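Local coordinates for protein putative acetyltransferase (PDB 3DSB) that is probably a GNAT-family acyltransferase that moves an acyl group from an acyl-CoA donor to an acceptor, at residues 88-93 with 103-108; 18-23 with 43-48; 56-61 with 107-112. One frame throughout, in Å; residues are numbered along the deposited sequence. Where two conformers were deposited one is given.

Interaction 1: 88-93 with 103-108; sequences QSVYVD and NYLFNY
V90 meets L105 and F106 between strand 82-92 and helix 101-115, and its forked side chain offers a simple case of how a beta-branched residue serves two helix neighbours at once. CB points from the strand toward the helix, and there the branches part. CG1 lies anti to the backbone N (chi1 -173°) and heads for L105, ending 4.3 Å from L105 CD1. CG2 takes the place beside the backbone N and reaches F106, sitting 4.0 Å from F106 CE1, with CD1 of that ring just as close. The methyl approaches the ring obliquely, and the two side chains cross at about a right angle. F106 leaves the helix pointing neither at the strand nor from it; its chi1 of -136°, off the staggered positions, swings the ring in until the CD1–CE1 side comes near V90. The contacts across the pair are apolar, and L105 and F106 are buried: M122 and L124 of strand 119-127 also touch F106, while A68 lies against L105 and I70 against V90. Just before V90, Q88 and S89 both face M71 in a classic beta bulge. The arrangement is the first half of a beta-alpha-beta unit, strand 82-92 to helix 101-115 to strand 119-127, and corresponds to the GNAT core in which the strand-to-helix turn usually receives the pyrophosphate of acetyl-CoA, a role probable here although the bound ligand is trimethyl glycine.

Interaction 2: 18-23 with 43-48; sequences DTIAKF and KGVKAL
V45 reaches from helix 38-50 toward I20 and A21 on helix 17-32, and the helices come near enough for the CA atoms of A21 and V45 to stand 6.5 Å apart. Apolar contact makes up the whole of the meeting. V45 CG1, carried anti to its backbone nitrogen by a chi1 of 173°, presses on I20, at 3.6 Å from I20 CG2, and lies a little farther from the CB of the same isoleucine. The other methyl, V45 CG2, lies over the small A21, 4.3 Å from A21 CA and 4.5 Å from A21 CB. One valine thus spans two successive residues of the facing helix, and the short alanine side chain is consistent with the close approach. An aromatic partner extends the patch: Y57 of strand 56-62 touches both I20 and V45, tying the helix pair to the sheet. Hydrogen bonding and charge lie off the interface. K43 forms a salt bridge with D39 inside its own helix, N24 bonds to the carbonyl of I20, and W76 of the second subunit donates its indole N-H to G44 O. With no polar bond joining the two segments, their fit rests on the shapes of methyl groups, and the hydrogen bonds and salt bridge named here run within each helix and to the second subunit.

Interaction 3: 56-61 with 107-112; sequences KYHVYT and NYIKNI
Strand 56-61 and helix 107-112 run at 134° to each other, their axes passing 11.1 Å apart, with H58 and I109 the closest pair by CA. That separation is spanned by side chains, on the strand by H58, whose imidazole meets three helix side chains. CD2 lies 3.9 Å from Y108 CE2; the rings meet obliquely, planes at 56° and centroids 5.6 Å apart. H58 ND1 is 4.0 Å from I109 CD1. The CB of I109 points neither at the strand nor from it, and the folded torsions of the side chain (chi1 -56°, with chi2 much the same) bring that methyl round to the ring. H58 and I112 approach each other from opposite directions, I112 CD1 lying 4.2 Å from H58 CE1 and as close to NE2. In the GNAT fold such contacts lay helix 101-115 across one face of the central sheet, here reaching strand 56-62 as well as strand 65-77, where I70 also touches I109. Neighbouring Y57 packs instead on L48 and L49 of helix 38-50, and its hydroxyl hydrogen-bonds to D78 of the second subunit.

Overall arrangement
The three contacts sample both faces of one mixed sheet. Interactions 1 and 3 share helix 101-115, including N107 and Y108, and their centres lie about 7 Å apart on one face; Y60 touches Y104 and L105 to join them. Interaction 2, between helices 17-32 and 38-50, has its centre about 16 Å from that of interaction 1 and about 17 Å from that of interaction 3. The sheet links it to both: F23 packs on Y91, and V45, I20 and L48 on Y57. Along the chain interaction 2 closes first, then the strands of 3 and 1 follow, and both end on the same helix. The result is the helix-sheet-helix layering of a GNAT domain, with interactions 2 and 3 both touching the second subunit.

Interaction 1: 88-93 with 103-108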
loop_
_atom_site.group_PDB
_atom_site.type_symbol
_atom_site.label_atom_id
_atom_site.label_comp_id
_atom_site.label_asym_id
_atom_site.label_seq_id
_atom_site.Cartn_x
_atom_site.Cartn_y
_atom_site.Cartn_z
ATOM N N GLN A 88 4.705 -5.039 -6.515
ATOM C CA GLN A 88 3.818 -4.421 -7.507
ATOM C C GLN A 88 4.050 -4.889 -8.927
ATOM O O GLN A 88 3.159 -4.813 -9.760
ATOM C CB GLN A 88 3.935 -2.887 -7.478
ATOM C CG GLN A 88 3.661 -2.270 -6.118
ATOM C CD GLN A 88 2.249 -2.472 -5.572
ATOM O OE1 GLN A 88 1.367 -3.022 -6.257
ATOM N NE2 GLN A 88 2.037 -2.034 -4.314
ATOM N N SER A 89 5.246 -5.400 -9.225
ATOM C CA SER A 89 5.535 -5.854 -10.573
ATOM C C SER A 89 6.758 -6.740 -10.618
ATOM O O SER A 89 7.701 -6.564 -9.855
ATOM C CB SER A 89 5.806 -4.652 -11.476
ATOM O OG SER A 89 6.962 -3.943 -11.025
ATOM N N VAL A 90 6.731 -7.674 -11.555
ATOM C CA VAL A 90 7.908 -8.479 -11.910
ATOM C C VAL A 90 7.877 -8.660 -13.425
ATOM O O VAL A 90 6.839 -8.982 -13.996
ATOM C CB VAL A 90 7.888 -9.887 -11.252
ATOM C CG1 VAL A 90 9.212 -10.619 -11.506
ATOM C CG2 VAL A 90 7.549 -9.862 -9.746
ATOM N N TYR A 91 9.027 -8.512 -14.084
ATOM C CA TYR A 91 9.067 -8.707 -15.547
ATOM C C TYR A 91 10.455 -9.239 -15.908
ATOM O O TYR A 91 11.487 -8.740 -15.399
ATOM C CB TYR A 91 8.863 -7.370 -16.291
ATOM C CG TYR A 91 8.816 -7.552 -17.791
ATOM C CD1 TYR A 91 7.643 -7.996 -18.407
ATOM C CD2 TYR A 91 9.936 -7.328 -18.586
ATOM C CE1 TYR A 91 7.592 -8.215 -19.774
ATOM C CE2 TYR A 91 9.869 -7.535 -19.974
ATOM C CZ TYR A 91 8.693 -7.963 -20.556
ATOM O OH TYR A 91 8.650 -8.164 -21.944
ATOM N N VAL A 92 10.459 -10.179 -16.835
ATOM C CA VAL A 92 11.689 -10.781 -17.342
ATOM C C VAL A 92 11.678 -10.599 -18.862
ATOM O O VAL A 92 10.712 -10.999 -19.532
ATOM C CB VAL A 92 11.766 -12.299 -17.002
ATOM C CG1 VAL A 92 13.103 -12.924 -17.568
ATOM C CG2 VAL A 92 11.662 -12.543 -15.512
ATOM N N ASP A 93 12.738 -10.008 -19.402
ATOM C CA ASP A 93 12.922 -9.880 -20.855
ATOM C C ASP A 93 12.741 -11.242 -21.525
ATOM O O ASP A 93 13.245 -12.260 -21.030
ATOM C CB ASP A 93 14.356 -9.344 -21.054
ATOM C CG ASP A 93 14.758 -9.143 -22.496
ATOM O OD1 ASP A 93 14.531 -10.016 -23.370
ATOM O OD2 ASP A 93 15.380 -8.085 -22.714
ATOM N N ASN A 103 11.752 -16.445 -10.283
ATOM C CA ASN A 103 11.897 -16.926 -8.924
ATOM C C ASN A 103 13.146 -16.388 -8.202
ATOM O O ASN A 103 13.079 -16.182 -6.976
ATOM C CB ASN A 103 11.873 -18.457 -8.853
ATOM C CG ASN A 103 10.534 -19.029 -9.134
ATOM O OD1 ASN A 103 9.529 -18.315 -9.181
ATOM N ND2 ASN A 103 10.480 -20.347 -9.267
ATOM N N TYR A 104 14.273 -16.171 -8.908
ATOM C CA TYR A 104 15.435 -15.544 -8.262
ATOM C C TYR A 104 15.031 -14.181 -7.688
ATOM O O TYR A 104 15.426 -13.816 -6.555
ATOM C CB TYR A 104 16.610 -15.338 -9.228
ATOM C CG TYR A 104 17.416 -16.561 -9.578
ATOM C CD1 TYR A 104 17.946 -17.373 -8.586
ATOM C CD2 TYR A 104 17.636 -16.885 -10.912
ATOM C CE1 TYR A 104 18.693 -18.517 -8.933
ATOM C CE2 TYR A 104 18.379 -18.013 -11.277
ATOM C CZ TYR A 104 18.886 -18.821 -10.281
ATOM O OH TYR A 104 19.614 -19.951 -10.656
ATOM N N LEU A 105 14.285 -13.406 -8.473
ATOM C CA LEU A 105 13.863 -12.071 -8.001
ATOM C C LEU A 105 12.898 -12.187 -6.846
ATOM O O LEU A 105 13.033 -11.505 -5.839
ATOM C CB LEU A 105 13.224 -11.278 -9.150
ATOM C CG LEU A 105 14.214 -10.805 -10.217
ATOM C CD1 LEU A 105 13.440 -10.204 -11.352
ATOM C CD2 LEU A 105 15.200 -9.813 -9.609
ATOM N N PHE A 106 11.904 -13.055 -6.988
ATOM C CA PHE A 106 10.891 -13.169 -5.941
ATOM C C PHE A 106 11.520 -13.645 -4.626
ATOM O O PHE A 106 11.206 -13.143 -3.534
ATOM C CB PHE A 106 9.824 -14.139 -6.432
ATOM C CG PHE A 106 8.458 -13.672 -6.176
ATOM C CD1 PHE A 106 7.754 -12.932 -7.129
ATOM C CD2 PHE A 106 7.859 -13.973 -4.970
ATOM C CE1 PHE A 106 6.432 -12.450 -6.853
ATOM C CE2 PHE A 106 6.576 -13.535 -4.689
ATOM C CZ PHE A 106 5.863 -12.769 -5.631
ATOM N N ASN A 107 12.415 -14.627 -4.730
ATOM C CA ASN A 107 13.080 -15.144 -3.537
ATOM C C ASN A 107 14.054 -14.143 -2.937
ATOM O O ASN A 107 14.268 -14.118 -1.712
ATOM C CB ASN A 107 13.710 -16.507 -3.836
ATOM C CG ASN A 107 12.670 -17.611 -3.881
ATOM O OD1 ASN A 107 11.721 -17.589 -3.106
ATOM N ND2 ASN A 107 12.820 -18.552 -4.812
ATOM N N TYR A 108 14.642 -13.293 -3.780
ATOM C CA TYR A 108 15.476 -12.207 -3.282
ATOM C C TYR A 108 14.668 -11.265 -2.382
ATOM O O TYR A 108 15.127 -10.878 -1.313
ATOM C CB TYR A 108 16.055 -11.421 -4.473
ATOM C CG TYR A 108 17.161 -10.434 -4.124
ATOM C CD1 TYR A 108 18.485 -10.869 -4.098
ATOM C CD2 TYR A 108 16.896 -9.083 -3.856
ATOM C CE1 TYR A 108 19.520 -10.033 -3.798
ATOM C CE2 TYR A 108 17.979 -8.209 -3.528
ATOM C CZ TYR A 108 19.275 -8.710 -3.517
ATOM O OH TYR A 108 20.386 -7.896 -3.211
#

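Interaction 2: 18-23 with 43-48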
loop_
_atom_site.group_PDB
_atom_site.type_symbol
_atom_site.label_atom_id
_atom_site.label_comp_id
_atom_site.label_asym_id
_atom_site.label_seq_id
_atom_site.Cartn_x
_atom_site.Cartn_y
_atom_site.Cartn_z
ATOM N N ASP A 18 15.148 4.047 -18.827
ATOM C CA ASP A 18 14.508 3.697 -20.084
ATOM C C ASP A 18 14.161 2.218 -20.159
ATOM O O ASP A 18 13.084 1.845 -20.649
ATOM C CB ASP A 18 15.401 4.078 -21.279
ATOM C CG ASP A 18 15.459 5.571 -21.512
ATOM O OD1 ASP A 18 14.760 6.332 -20.804
ATOM O OD2 ASP A 18 16.220 5.986 -22.420
ATOM N N THR A 19 15.068 1.380 -19.663
ATOM C CA THR A 19 14.826 -0.068 -19.673
ATOM C C THR A 19 13.668 -0.448 -18.736
ATOM O O THR A 19 12.809 -1.249 -19.096
ATOM C CB THR A 19 16.095 -0.807 -19.298
ATOM O OG1 THR A 19 17.099 -0.453 -20.259
ATOM C CG2 THR A 19 15.878 -2.315 -19.319
ATOM N N ILE A 20 13.642 0.111 -17.534
ATOM C CA ILE A 20 12.543 -0.200 -16.593
ATOM C C ILE A 20 11.195 0.272 -17.150
ATOM O O ILE A 20 10.173 -0.424 -16.999
ATOM C CB ILE A 20 12.838 0.404 -15.203
ATOM C CG1 ILE A 20 14.001 -0.373 -14.558
ATOM C CG2 ILE A 20 11.620 0.369 -14.315
ATOM C CD1 ILE A 20 14.548 0.261 -13.287
ATOM N N ALA A 21 11.181 1.433 -17.791
ATOM C CA ALA A 21 9.942 1.921 -18.381
ATOM C C ALA A 21 9.528 0.947 -19.525
ATOM O O ALA A 21 8.362 0.526 -19.587
ATOM C CB ALA A 21 10.090 3.376 -18.871
ATOM N N LYS A 22 10.468 0.536 -20.392
ATOM C CA LYS A 22 10.106 -0.388 -21.452
ATOM C C LYS A 22 9.566 -1.710 -20.861
ATOM O O LYS A 22 8.571 -2.256 -21.335
ATOM C CB LYS A 22 11.331 -0.645 -22.355
ATOM C CG LYS A 22 11.164 -1.757 -23.367
ATOM C CD LYS A 22 12.444 -1.946 -24.169
ATOM C CE LYS A 22 13.501 -2.624 -23.322
ATOM N NZ LYS A 22 14.645 -3.049 -24.206
ATOM N N PHE A 23 10.227 -2.223 -19.822
ATOM C CA PHE A 23 9.786 -3.478 -19.219
ATOM C C PHE A 23 8.366 -3.347 -18.659
ATOM O O PHE A 23 7.527 -4.263 -18.779
ATOM C CB PHE A 23 10.699 -3.872 -18.061
ATOM C CG PHE A 23 12.022 -4.477 -18.468
ATOM C CD1 PHE A 23 12.350 -4.703 -19.796
ATOM C CD2 PHE A 23 12.914 -4.862 -17.465
ATOM C CE1 PHE A 23 13.587 -5.312 -20.141
ATOM C CE2 PHE A 23 14.160 -5.435 -17.791
ATOM C CZ PHE A 23 14.474 -5.661 -19.120
ATOM N N LYS A 43 7.521 9.309 -16.338
ATOM C CA LYS A 43 7.528 10.190 -15.169
ATOM C C LYS A 43 7.371 9.383 -13.867
ATOM O O LYS A 43 8.032 9.684 -12.861
ATOM C CB LYS A 43 6.386 11.213 -15.235
ATOM C CG LYS A 43 6.617 12.318 -16.269
ATOM C CD LYS A 43 5.417 13.220 -16.444
ATOM C CE LYS A 43 5.678 14.211 -17.576
ATOM N NZ LYS A 43 4.440 14.930 -17.917
ATOM N N GLY A 44 6.469 8.394 -13.900
ATOM C CA GLY A 44 6.236 7.596 -12.701
ATOM C C GLY A 44 7.450 6.778 -12.309
ATOM O O GLY A 44 7.713 6.595 -11.124
ATOM N N VAL A 45 8.128 6.179 -13.288
ATOM C CA VAL A 45 9.334 5.393 -12.971
ATOM C C VAL A 45 10.443 6.322 -12.450
ATOM O O VAL A 45 11.099 6.028 -11.455
ATOM C CB VAL A 45 9.829 4.653 -14.224
ATOM C CG1 VAL A 45 11.194 3.966 -13.965
ATOM C CG2 VAL A 45 8.790 3.626 -14.622
ATOM N N LYS A 46 10.637 7.455 -13.130
ATOM C CA LYS A 46 11.661 8.422 -12.675
ATOM C C LYS A 46 11.390 8.846 -11.228
ATOM O O LYS A 46 12.314 8.932 -10.388
ATOM C CB LYS A 46 11.689 9.644 -13.602
ATOM C CG LYS A 46 12.734 10.672 -13.206
ATOM C CD LYS A 46 12.538 11.943 -14.042
ATOM C CE LYS A 46 13.704 12.899 -13.819
ATOM N NZ LYS A 46 13.631 14.047 -14.773
ATOM N N ALA A 47 10.121 9.156 -10.932
ATOM C CA ALA A 47 9.803 9.654 -9.600
ATOM C C ALA A 47 10.185 8.597 -8.562
ATOM O O ALA A 47 10.723 8.908 -7.492
ATOM C CB ALA A 47 8.315 10.029 -9.477
ATOM N N LEU A 48 9.899 7.333 -8.869
ATOM C CA LEU A 48 10.230 6.265 -7.950
ATOM C C LEU A 48 11.755 6.114 -7.828
ATOM O O LEU A 48 12.283 5.974 -6.722
ATOM C CB LEU A 48 9.536 4.981 -8.427
ATOM C CG LEU A 48 9.253 3.848 -7.448
ATOM C CD1 LEU A 48 8.260 2.876 -8.110
ATOM C CD2 LEU A 48 10.530 3.140 -7.075
#

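Interaction 3: 56-61 with 107-112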
loop_
_atom_site.group_PDB
_atom_site.type_symbol
_atom_site.label_atom_id
_atom_site.label_comp_id
_atom_site.label_asym_id
_atom_site.label_seq_id
_atom_site.Cartn_x
_atom_site.Cartn_y
_atom_site.Cartn_z
ATOM N N LYS A 56 11.097 0.627 -4.141
ATOM C CA LYS A 56 12.382 0.286 -4.756
ATOM C C LYS A 56 12.214 -0.643 -5.951
ATOM O O LYS A 56 11.404 -1.591 -5.900
ATOM C CB LYS A 56 13.289 -0.435 -3.748
ATOM C CG LYS A 56 13.572 0.269 -2.456
ATOM C CD LYS A 56 14.597 1.369 -2.564
ATOM C CE LYS A 56 14.972 1.798 -1.140
ATOM N NZ LYS A 56 13.724 1.961 -0.248
ATOM N N TYR A 57 12.981 -0.385 -7.019
ATOM C CA TYR A 57 13.232 -1.365 -8.063
ATOM C C TYR A 57 14.523 -2.079 -7.775
ATOM O O TYR A 57 15.524 -1.454 -7.367
ATOM C CB TYR A 57 13.395 -0.709 -9.426
ATOM C CG TYR A 57 12.205 0.040 -9.940
ATOM C CD1 TYR A 57 11.170 -0.622 -10.565
ATOM C CD2 TYR A 57 12.203 1.437 -9.945
ATOM C CE1 TYR A 57 10.080 0.108 -11.109
ATOM C CE2 TYR A 57 11.153 2.159 -10.449
ATOM C CZ TYR A 57 10.089 1.489 -11.052
ATOM O OH TYR A 57 9.057 2.255 -11.543
ATOM N N HIS A 58 14.518 -3.384 -8.047
ATOM C CA HIS A 58 15.752 -4.158 -8.168
ATOM C C HIS A 58 15.765 -4.726 -9.578
ATOM O O HIS A 58 14.709 -5.100 -10.130
ATOM C CB HIS A 58 15.829 -5.305 -7.147
ATOM C CG HIS A 58 16.013 -4.841 -5.738
ATOM N ND1 HIS A 58 14.969 -4.350 -4.980
ATOM C CD2 HIS A 58 17.124 -4.734 -4.964
ATOM C CE1 HIS A 58 15.424 -3.990 -3.789
ATOM N NE2 HIS A 58 16.726 -4.205 -3.754
ATOM N N VAL A 59 16.962 -4.833 -10.145
ATOM C CA VAL A 59 17.121 -5.374 -11.475
ATOM C C VAL A 59 18.111 -6.539 -11.426
ATOM O O VAL A 59 19.041 -6.581 -10.589
ATOM C CB VAL A 59 17.643 -4.289 -12.462
ATOM C CG1 VAL A 59 16.550 -3.268 -12.736
ATOM C CG2 VAL A 59 18.935 -3.576 -11.934
ATOM N N TYR A 60 17.834 -7.485 -12.322
ATOM C CA TYR A 60 18.709 -8.649 -12.550
ATOM C C TYR A 60 19.581 -8.327 -13.761
ATOM O O TYR A 60 19.074 -7.946 -14.801
ATOM C CB TYR A 60 17.834 -9.866 -12.797
ATOM C CG TYR A 60 18.536 -11.203 -12.823
ATOM C CD1 TYR A 60 18.442 -12.076 -11.736
ATOM C CD2 TYR A 60 19.230 -11.616 -13.957
ATOM C CE1 TYR A 60 19.074 -13.334 -11.759
ATOM C CE2 TYR A 60 19.826 -12.849 -14.001
ATOM C CZ TYR A 60 19.736 -13.704 -12.917
ATOM O OH TYR A 60 20.347 -14.931 -12.994
ATOM N N THR A 61 20.908 -8.390 -13.580
ATOM C CA THR A 61 21.811 -8.019 -14.679
ATOM C C THR A 61 22.744 -9.161 -15.039
ATOM O O THR A 61 23.143 -9.967 -14.177
ATOM C CB THR A 61 22.661 -6.745 -14.337
ATOM O OG1 THR A 61 23.591 -7.040 -13.290
ATOM C CG2 THR A 61 21.744 -5.589 -13.888
ATOM N N ASN A 107 12.415 -14.627 -4.730
ATOM C CA ASN A 107 13.080 -15.144 -3.537
ATOM C C ASN A 107 14.054 -14.143 -2.937
ATOM O O ASN A 107 14.268 -14.118 -1.712
ATOM C CB ASN A 107 13.710 -16.507 -3.836
ATOM C CG ASN A 107 12.670 -17.611 -3.881
ATOM O OD1 ASN A 107 11.721 -17.589 -3.106
ATOM N ND2 ASN A 107 12.820 -18.552 -4.812
ATOM N N TYR A 108 14.642 -13.293 -3.780
ATOM C CA TYR A 108 15.476 -12.207 -3.282
ATOM C C TYR A 108 14.668 -11.265 -2.382
ATOM O O TYR A 108 15.127 -10.878 -1.313
ATOM C CB TYR A 108 16.055 -11.421 -4.473
ATOM C CG TYR A 108 17.161 -10.434 -4.124
ATOM C CD1 TYR A 108 18.485 -10.869 -4.098
ATOM C CD2 TYR A 108 16.896 -9.083 -3.856
ATOM C CE1 TYR A 108 19.520 -10.033 -3.798
ATOM C CE2 TYR A 108 17.979 -8.209 -3.528
ATOM C CZ TYR A 108 19.275 -8.710 -3.517
ATOM O OH TYR A 108 20.386 -7.896 -3.211
ATOM N N ILE A 109 13.467 -10.914 -2.796
ATOM C CA ILE A 109 12.624 -10.036 -1.984
ATOM C C ILE A 109 12.155 -10.788 -0.726
ATOM O O ILE A 109 12.124 -10.207 0.363
ATOM C CB ILE A 109 11.453 -9.471 -2.816
ATOM C CG1 ILE A 109 11.982 -8.737 -4.067
ATOM C CG2 ILE A 109 10.544 -8.613 -1.933
ATOM C CD1 ILE A 109 12.992 -7.658 -3.818
ATOM N N LYS A 110 11.805 -12.066 -0.863
ATOM C CA LYS A 110 11.424 -12.853 0.348
ATOM C C LYS A 110 12.556 -12.822 1.353
ATOM O O LYS A 110 12.294 -12.690 2.562
ATOM C CB LYS A 110 11.070 -14.304 0.004
ATOM C CG LYS A 110 9.702 -14.465 -0.646
ATOM C CD LYS A 110 9.479 -15.809 -1.320
ATOM C CE LYS A 110 9.551 -16.916 -0.357
ATOM N NZ LYS A 110 9.309 -18.217 -1.050
ATOM N N ASN A 111 13.810 -12.956 0.879
ATOM C CA ASN A 111 14.958 -12.909 1.793
ATOM C C ASN A 111 15.102 -11.556 2.476
ATOM O O ASN A 111 15.382 -11.479 3.681
ATOM C CB ASN A 111 16.260 -13.282 1.049
ATOM C CG ASN A 111 17.490 -13.158 1.947
ATOM O OD1 ASN A 111 18.311 -12.248 1.782
ATOM N ND2 ASN A 111 17.586 -14.034 2.929
ATOM N N ILE A 112 14.908 -10.483 1.725
ATOM C CA ILE A 112 14.902 -9.141 2.335
ATOM C C ILE A 112 13.871 -9.098 3.473
ATOM O O ILE A 112 14.156 -8.598 4.574
ATOM C CB ILE A 112 14.587 -8.010 1.303
ATOM C CG1 ILE A 112 15.812 -7.765 0.395
ATOM C CG2 ILE A 112 14.091 -6.720 1.973
ATOM C CD1 ILE A 112 15.503 -6.853 -0.783
#